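PDB 4QVU: galactose-1-phosphate uridylyltransferase from Bacillus cereus, which is of unknown function but has a HIT-like fold, binds zinc, and may transfer uridylyl groups between UDP-glucose and hexose 1-phosphates. Local coordinates for residues Q188-R191 and Y192-D196. Residues are numbered along the deposited sequence; the frame is centred on the assembly and turned at random.
Sequences QTVR and YILTD
The carbonyl oxygen of Arg191 is gripped twice by one residue: the hydroxyl OG1 of Thr195 donates to it at 2.8 Å, and the backbone N of Thr195 adds a weak bond, bent to 123°. What puts the hydroxyl there is the first torsion of Thr195 (chi1 -55°), which sets OG1 opposite its own carbonyl carbon and turns it back along the helix toward the preceding turn. Upstream the pattern is the regular i to i+4 one: Tyr192 N bonds to Gln188 O, Ile193 N to Thr189 O at 3.0 Å, and Leu194 N to Val190 O at 2.9 Å, the straightest of the three at 165°.

Four residues apart, Val190 and Leu194 lie alongside each other and point the same way, with CG1 of Val190 4.0 Å from CD1 of Leu194; both also touch Tyr204 of strand 203-211. On another flank, at a spacing of three, Arg191 runs out extended from CG to NE, and its NH1 meets Gln188 OE1 at 2.8 Å, lying in the amide's carbonyl plane with the oxygen close to the guanidinium plane. NE of the same group bonds to Ala75 O, which fixes its position further. Thr189 and Ile193 face strands 169-173 and 214-222, while the hydroxyl of Tyr192 is hydrogen-bonded to Gln247 OE1.

Asp196 N still bonds to Tyr192 O at 2.8 Å as the chain leaves the helix. These last turns of helix 179-195 are amphipathic, with Thr189, Tyr192 and Ile193 buried and Gln188, Arg191 and Thr195 more exposed, and they pack on the antiparallel sheet of a HIT-like fold.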
loop_
_atom_site.group_PDB
_atom_site.type_symbol
_atom_site.label_atom_id
_atom_site.label_comp_id
_atom_site.label_asym_id
_atom_site.label_seq_id
_atom_site.Cartn_x
_atom_site.Cartn_y
_atom_site.Cartn_z
ATOM N N GLN A 188 0.209 11.950 -27.036
ATOM C CA GLN A 188 1.600 11.476 -26.956
ATOM C C GLN A 188 1.753 10.372 -25.914
ATOM O O GLN A 188 2.402 9.367 -26.210
ATOM C CB GLN A 188 2.585 12.621 -26.654
ATOM C CG GLN A 188 2.712 13.660 -27.777
ATOM C CD GLN A 188 2.998 13.035 -29.128
ATOM O OE1 GLN A 188 2.094 12.859 -29.957
ATOM N NE2 GLN A 188 4.246 12.635 -29.357
ATOM N N THR A 189 1.126 10.523 -24.730
ATOM C CA THR A 189 1.204 9.515 -23.679
ATOM C C THR A 189 0.557 8.223 -24.186
ATOM O O THR A 189 1.137 7.164 -23.982
ATOM C CB THR A 189 0.577 10.006 -22.358
ATOM O OG1 THR A 189 1.126 11.286 -22.000
ATOM C CG2 THR A 189 0.792 9.019 -21.209
ATOM N N VAL A 190 -0.591 8.309 -24.887
ATOM C CA VAL A 190 -1.290 7.148 -25.469
ATOM C C VAL A 190 -0.371 6.476 -26.511
ATOM O O VAL A 190 -0.178 5.257 -26.447
ATOM C CB VAL A 190 -2.670 7.549 -26.073
ATOM C CG1 VAL A 190 -3.184 6.521 -27.086
ATOM C CG2 VAL A 190 -3.696 7.785 -24.969
ATOM N N ARG A 191 0.227 7.276 -27.424
ATOM C CA ARG A 191 1.153 6.809 -28.462
ATOM C C ARG A 191 2.309 6.030 -27.840
ATOM O O ARG A 191 2.660 4.972 -28.361
ATOM C CB ARG A 191 1.688 7.973 -29.307
ATOM C CG ARG A 191 0.712 8.416 -30.378
ATOM C CD ARG A 191 1.121 9.708 -31.048
ATOM N NE ARG A 191 0.294 9.964 -32.227
ATOM C CZ ARG A 191 0.227 11.125 -32.869
ATOM N NH1 ARG A 191 0.905 12.177 -32.426
ATOM N NH2 ARG A 191 -0.545 11.255 -33.938
ATOM N N TYR A 192 2.859 6.522 -26.710
ATOM C CA TYR A 192 3.945 5.862 -25.984
ATOM C C TYR A 192 3.481 4.514 -25.424
ATOM O O TYR A 192 4.216 3.536 -25.547
ATOM C CB TYR A 192 4.484 6.761 -24.850
ATOM C CG TYR A 192 5.313 6.026 -23.817
ATOM C CD1 TYR A 192 6.617 5.620 -24.098
ATOM C CD2 TYR A 192 4.794 5.729 -22.560
ATOM C CE1 TYR A 192 7.376 4.928 -23.156
ATOM C CE2 TYR A 192 5.541 5.034 -21.614
ATOM C CZ TYR A 192 6.831 4.634 -21.917
ATOM O OH TYR A 192 7.554 3.944 -20.979
ATOM N N ILE A 193 2.281 4.469 -24.806
ATOM C CA ILE A 193 1.727 3.245 -24.206
ATOM C C ILE A 193 1.542 2.176 -25.292
ATOM O O ILE A 193 1.968 1.035 -25.098
ATOM C CB ILE A 193 0.403 3.504 -23.433
ATOM C CG1 ILE A 193 0.663 4.415 -22.215
ATOM C CG2 ILE A 193 -0.256 2.176 -22.998
ATOM C CD1 ILE A 193 -0.552 4.882 -21.495
ATOM N N LEU A 194 0.971 2.559 -26.439
ATOM C CA LEU A 194 0.717 1.620 -27.528
ATOM C C LEU A 194 1.993 1.190 -28.256
ATOM O O LEU A 194 1.979 0.126 -28.880
ATOM C CB LEU A 194 -0.255 2.229 -28.553
ATOM C CG LEU A 194 -1.664 2.557 -28.069
ATOM C CD1 LEU A 194 -2.466 3.181 -29.173
ATOM C CD2 LEU A 194 -2.387 1.323 -27.547
ATOM N N THR A 195 3.092 1.980 -28.160
ATOM C CA THR A 195 4.319 1.698 -28.902
ATOM C C THR A 195 5.488 1.179 -28.027
ATOM O O THR A 195 6.010 0.110 -28.348
ATOM C CB THR A 195 4.773 2.968 -29.643
ATOM O OG1 THR A 195 3.697 3.437 -30.449
ATOM C CG2 THR A 195 6.014 2.754 -30.506
ATOM N N ASP A 196 5.947 1.936 -26.998
ATOM C CA ASP A 196 7.162 1.565 -26.271
ATOM C C ASP A 196 6.941 0.974 -24.886
ATOM O O ASP A 196 7.723 0.093 -24.525
ATOM C CB ASP A 196 8.085 2.771 -26.125
ATOM C CG ASP A 196 8.754 3.139 -27.442
ATOM O OD1 ASP A 196 9.359 2.245 -28.075
ATOM O OD2 ASP A 196 8.697 4.320 -27.822
#